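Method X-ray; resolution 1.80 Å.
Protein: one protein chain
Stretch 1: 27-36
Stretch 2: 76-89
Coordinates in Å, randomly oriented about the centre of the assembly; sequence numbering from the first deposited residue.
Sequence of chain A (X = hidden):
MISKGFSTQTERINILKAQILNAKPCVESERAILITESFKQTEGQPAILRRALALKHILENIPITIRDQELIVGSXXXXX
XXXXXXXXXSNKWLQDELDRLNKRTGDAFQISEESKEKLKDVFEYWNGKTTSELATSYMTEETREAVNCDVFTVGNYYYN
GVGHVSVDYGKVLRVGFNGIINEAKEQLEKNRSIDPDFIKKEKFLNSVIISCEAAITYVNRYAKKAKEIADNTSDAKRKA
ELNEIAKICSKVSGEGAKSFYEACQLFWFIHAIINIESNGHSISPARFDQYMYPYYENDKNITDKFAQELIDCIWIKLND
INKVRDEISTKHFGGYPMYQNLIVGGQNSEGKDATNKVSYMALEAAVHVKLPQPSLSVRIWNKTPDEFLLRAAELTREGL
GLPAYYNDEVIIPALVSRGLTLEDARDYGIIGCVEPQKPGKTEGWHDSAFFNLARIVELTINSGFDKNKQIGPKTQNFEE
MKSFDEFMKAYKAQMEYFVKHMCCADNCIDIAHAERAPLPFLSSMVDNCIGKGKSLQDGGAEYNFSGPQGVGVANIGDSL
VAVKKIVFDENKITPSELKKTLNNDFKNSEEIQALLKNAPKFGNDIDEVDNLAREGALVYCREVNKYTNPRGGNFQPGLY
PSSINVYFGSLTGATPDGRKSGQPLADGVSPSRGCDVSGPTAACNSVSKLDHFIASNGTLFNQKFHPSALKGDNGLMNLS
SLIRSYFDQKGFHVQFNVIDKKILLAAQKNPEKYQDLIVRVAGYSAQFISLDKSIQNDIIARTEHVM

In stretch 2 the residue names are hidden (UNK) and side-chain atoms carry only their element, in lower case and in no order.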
# COMPACT_ATOMS: atom_id res chain seq x y z
N VAL A 27 20.46 6.86 -26.18
CA VAL A 27 19.42 6.95 -25.17
C VAL A 27 18.38 7.94 -25.67
O VAL A 27 18.70 9.10 -25.96
CB VAL A 27 20.00 7.48 -23.84
CG1 VAL A 27 18.88 7.64 -22.81
CG2 VAL A 27 21.07 6.54 -23.33
N GLU A 28 17.14 7.47 -25.81
CA GLU A 28 16.06 8.32 -26.28
C GLU A 28 15.20 8.75 -25.10
O GLU A 28 15.17 8.07 -24.06
CB GLU A 28 15.26 7.58 -27.36
CG GLU A 28 16.04 7.52 -28.68
CD GLU A 28 15.39 6.68 -29.76
OE1 GLU A 28 14.18 6.40 -29.68
OE2 GLU A 28 16.11 6.31 -30.72
N SER A 29 14.51 9.88 -25.24
CA SER A 29 13.70 10.40 -24.14
C SER A 29 12.18 10.34 -24.26
O SER A 29 11.48 10.65 -23.30
CB SER A 29 14.12 11.85 -23.85
OG SER A 29 13.98 12.65 -25.00
N GLU A 30 11.67 9.94 -25.42
CA GLU A 30 10.22 9.86 -25.62
C GLU A 30 9.46 9.16 -24.48
O GLU A 30 8.55 9.74 -23.88
CB GLU A 30 9.89 9.17 -26.94
CG GLU A 30 9.97 10.05 -28.19
CD GLU A 30 11.39 10.44 -28.57
OE1 GLU A 30 12.32 9.65 -28.32
OE2 GLU A 30 11.56 11.55 -29.13
N ARG A 31 9.83 7.92 -24.17
CA ARG A 31 9.13 7.21 -23.11
C ARG A 31 9.17 7.94 -21.78
O ARG A 31 8.15 8.05 -21.10
CB ARG A 31 9.70 5.79 -22.92
CG ARG A 31 8.89 4.98 -21.89
CD ARG A 31 9.55 3.66 -21.53
NE ARG A 31 8.75 2.90 -20.57
CZ ARG A 31 8.67 3.16 -19.27
NH1 ARG A 31 9.35 4.18 -18.74
NH2 ARG A 31 7.91 2.41 -18.48
N ALA A 32 10.34 8.45 -21.40
CA ALA A 32 10.49 9.15 -20.13
C ALA A 32 9.55 10.34 -20.03
O ALA A 32 8.94 10.58 -18.98
CB ALA A 32 11.93 9.62 -19.96
N ILE A 33 9.43 11.09 -21.11
CA ILE A 33 8.56 12.26 -21.13
C ILE A 33 7.09 11.85 -20.99
O ILE A 33 6.34 12.46 -20.24
CB ILE A 33 8.76 13.07 -22.44
CG1 ILE A 33 9.99 13.98 -22.33
CG2 ILE A 33 7.54 13.95 -22.71
CD1 ILE A 33 11.27 13.27 -21.99
N LEU A 34 6.70 10.80 -21.71
CA LEU A 34 5.33 10.32 -21.68
C LEU A 34 4.86 9.75 -20.34
O LEU A 34 3.74 10.04 -19.90
CB LEU A 34 5.12 9.29 -22.79
CG LEU A 34 5.18 9.84 -24.22
CD1 LEU A 34 5.06 8.70 -25.21
CD2 LEU A 34 4.05 10.85 -24.43
N ILE A 35 5.68 8.93 -19.69
CA ILE A 35 5.27 8.37 -18.41
C ILE A 35 5.18 9.48 -17.36
O ILE A 35 4.33 9.43 -16.47
CB ILE A 35 6.23 7.24 -17.93
CG1 ILE A 35 5.60 6.49 -16.75
CG2 ILE A 35 7.58 7.82 -17.53
CD1 ILE A 35 6.32 5.21 -16.37
N THR A 36 6.05 10.48 -17.48
CA THR A 36 6.06 11.60 -16.54
C THR A 36 4.77 12.40 -16.70
O THR A 36 4.14 12.81 -15.72
CB THR A 36 7.27 12.54 -16.81
OG1 THR A 36 8.49 11.81 -16.59
CG2 THR A 36 7.24 13.75 -15.89
N UNK A 76 11.11 -0.36 -30.65
CA UNK A 76 10.99 0.39 -29.40
C UNK A 76 11.70 1.74 -29.42
O UNK A 76 11.41 2.60 -28.59
c UNK A 76 9.43 -1.80 -28.10
c UNK A 76 10.95 -1.85 -28.06
c UNK A 76 11.41 -2.42 -26.72
c UNK A 76 11.54 -0.45 -28.24
N UNK A 77 12.65 1.90 -30.34
CA UNK A 77 13.40 3.15 -30.46
C UNK A 77 13.56 3.50 -31.93
O UNK A 77 13.55 2.62 -32.79
o UNK A 77 15.50 1.90 -30.34
c UNK A 77 14.80 3.03 -29.81
c UNK A 77 14.68 2.89 -28.29
N UNK A 78 13.70 4.79 -32.21
CA UNK A 78 13.88 5.26 -33.58
C UNK A 78 15.20 4.74 -34.15
O UNK A 78 15.24 4.24 -35.28
c UNK A 78 13.83 6.79 -33.61
c UNK A 78 12.52 8.88 -33.02
c UNK A 78 13.48 9.34 -31.93
c UNK A 78 12.50 7.36 -33.14
n UNK A 78 13.44 10.82 -31.73
N UNK A 79 16.27 4.87 -33.38
CA UNK A 79 17.59 4.38 -33.78
C UNK A 79 17.64 2.91 -33.37
O UNK A 79 17.19 2.55 -32.28
o UNK A 79 20.10 5.97 -35.31
o UNK A 79 21.65 4.43 -35.12
c UNK A 79 20.13 4.70 -33.29
c UNK A 79 18.69 5.17 -33.04
c UNK A 79 20.66 5.05 -34.67
N UNK A 80 18.19 2.03 -34.23
CA UNK A 80 18.23 0.62 -33.83
C UNK A 80 19.16 0.39 -32.64
O UNK A 80 20.01 1.22 -32.33
c UNK A 80 18.67 2.20 -35.61
c UNK A 80 18.36 0.86 -36.21
c UNK A 80 18.74 -0.09 -35.09
N UNK A 81 18.97 -0.74 -31.97
CA UNK A 81 19.83 -1.11 -30.84
C UNK A 81 20.00 0.01 -29.81
O UNK A 81 21.09 0.20 -29.27
c UNK A 81 23.32 -2.78 -31.15
n UNK A 81 25.90 -5.10 -29.97
n UNK A 81 24.04 -3.83 -30.45
n UNK A 81 26.02 -3.44 -31.55
c UNK A 81 21.20 -1.51 -31.39
c UNK A 81 25.32 -4.12 -30.66
c UNK A 81 21.96 -2.51 -30.55
N UNK A 82 18.92 0.73 -29.52
CA UNK A 82 18.99 1.82 -28.55
C UNK A 82 18.11 1.58 -27.33
O UNK A 82 17.48 0.53 -27.21
c UNK A 82 18.61 3.14 -29.23
o UNK A 82 19.54 3.42 -30.27
N UNK A 83 18.08 2.54 -26.41
CA UNK A 83 17.33 2.38 -25.17
C UNK A 83 16.47 3.57 -24.73
O UNK A 83 16.87 4.73 -24.84
c UNK A 83 18.30 2.03 -24.03
o UNK A 83 17.67 2.04 -22.76
N UNK A 84 15.27 3.27 -24.22
CA UNK A 84 14.38 4.29 -23.70
C UNK A 84 14.80 4.42 -22.23
O UNK A 84 15.64 3.66 -21.75
o UNK A 84 12.05 6.17 -25.13
c UNK A 84 12.07 5.15 -25.81
c UNK A 84 12.91 3.85 -23.77
n UNK A 84 11.90 5.16 -27.12
c UNK A 84 12.28 3.78 -25.16
N UNK A 85 14.19 5.37 -21.53
CA UNK A 85 14.50 5.62 -20.12
C UNK A 85 13.31 5.23 -19.24
O UNK A 85 12.16 5.50 -19.59
c UNK A 85 16.09 7.45 -20.71
c UNK A 85 15.08 7.39 -18.43
c UNK A 85 14.85 7.10 -19.90
N UNK A 86 13.61 4.60 -18.11
CA UNK A 86 12.58 4.14 -17.16
C UNK A 86 12.81 4.81 -15.80
O UNK A 86 13.28 4.18 -14.85
c UNK A 86 12.64 2.61 -17.04
c UNK A 86 11.57 0.68 -20.74
c UNK A 86 12.76 1.38 -20.64
c UNK A 86 12.29 1.90 -18.32
c UNK A 86 11.10 1.19 -18.43
c UNK A 86 10.73 0.58 -19.63
c UNK A 86 13.12 1.98 -19.44
N UNK A 87 12.46 6.10 -15.70
CA UNK A 87 12.62 6.91 -14.49
C UNK A 87 11.85 6.45 -13.26
O UNK A 87 12.16 6.89 -12.15
c UNK A 87 11.70 6.85 -16.72
c UNK A 87 12.18 8.30 -14.95
c UNK A 87 11.10 7.98 -15.92
N UNK A 88 10.86 5.58 -13.44
CA UNK A 88 10.06 5.09 -12.33
C UNK A 88 10.84 4.21 -11.37
O UNK A 88 10.45 4.03 -10.22
o UNK A 88 9.75 4.14 -15.69
c UNK A 88 9.15 3.06 -13.64
c UNK A 88 8.83 4.32 -12.83
c UNK A 88 9.03 3.27 -15.14
o UNK A 88 8.23 2.55 -15.78
N UNK A 89 11.95 3.64 -11.84
CA UNK A 89 12.77 2.77 -11.00
C UNK A 89 13.93 3.55 -10.37
O UNK A 89 14.16 3.45 -9.17
c UNK A 89 11.08 -0.04 -14.47
c UNK A 89 10.09 -0.64 -13.68
c UNK A 89 12.12 0.67 -13.86
c UNK A 89 12.18 0.80 -12.48
c UNK A 89 10.16 -0.52 -12.29
c UNK A 89 11.20 0.20 -11.70
c UNK A 89 13.29 1.60 -11.83
O HOH W 1 12.76 7.32 -22.90
O HOH W 2 11.81 7.17 -29.25

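Position 76 carries four carbons, forked at the second, none of which reaches stretch 1: Leu 76. Stretch 1 makes no demand on this apolar side chain; its backbone matters more, since its O accepts a bond from a side chain met below.

At position 77 one carbon bears an oxygen and a carbon, and its CB lies 3.4 Å from Glu 28 OE1. This is Thr 77. A hydroxyl suits the place because OG1 donates to the backbone O of position 79 at 2.7 Å.

Position 78 has four carbons in a row ending in nitrogen. That nitrogen reaches Glu 30 OE2 at 3.3 Å, a salt bridge, while the backbone N of position 78 donates to Glu 28 OE1 at 3.0 Å. A long, positively charged chain fits: Lys 78.

Position 79 shows three carbons, the third carrying two oxygens. Its backbone N donates to Glu 28 OE2 at 3.0 Å. This is Glu 79; its CB points toward stretch 1 but its end leads away, and OE2 is hydrogen-bonded elsewhere in the structure.

Three carbons at position 80 close a ring onto the backbone nitrogen, out of contact with stretch 1. This is Pro 80, whose ring suits the local phi of -66°.

Position 81, with three carbons, a nitrogen, and a carbon carrying two more nitrogens, is out of reach of stretch 1. It is Arg 81, whose long chain carries its terminal nitrogens to partners elsewhere in the structure.

Position 82 has one carbon and one oxygen, its CB 4.3 Å from Glu 28 OE2: Ser 82. Its OG donates to Pro 80 O at 3.1 Å.

Position 83 also has one carbon and one oxygen, and its backbone O accepts from Glu 28 N at 2.9 Å. This is Ser 83, whose backbone forms a single beta bridge with Val 27. Its OG donates to the backbone O of position 84 at 2.8 Å. Neither serine hydroxyl bonds stretch 1; small side chains suit backbone running this close to it.

Position 84 has three carbons, the third bearing one oxygen and one nitrogen. An amide fits because both kinds of partner are present: the oxygen accepts from Arg 31 N at 3.0 Å and the nitrogen donates to Leu 76 O at 3.0 Å. This is Gln 84.

At position 85 a carbon carrying two carbons packs against Val 27 and Ala 32, an apolar setting that suits a branched hydrocarbon: Val 85. Its CG2 lies 3.5 Å from Val 27 CG1 and its CB 3.9 Å from Ala 32 CB.

At position 86 a carbon leads to a six-carbon ring, whose face receives the flat Arg 31 guanidinium, centres 3.8 Å apart. A planar aromatic suits this stack: Phe 86.

At 87 three carbons again close onto the backbone nitrogen, an apolar ring against Ala 32 and Ile 35: Pro 87, whose CG meets Ile 35 CG2 at 3.9 Å.

Position 88, three carbons ending in two oxygens, places both oxygens against Arg 31. A carboxylate suits a guanidinium: Glu 88. Its OE1 lies 2.7 Å from Arg 31 NH2 and its OE2 3.1 Å from Arg 31 NH1, a two-point salt bridge.

Position 89, one carbon and a six-carbon ring, is without contact: Phe 89, an apolar ring in a buried site.

The contact works through two anchors, Glu 28 gripping backbone nitrogens and Arg 31 held by ring and carboxylate. Between them, water 1 joins Glu 28 O and Ala 32 N to Gln 84 OE1 and Val 85 N, beside the apolar packing.

Stretch 2 76-89: LTKEPRSSQVFPEF
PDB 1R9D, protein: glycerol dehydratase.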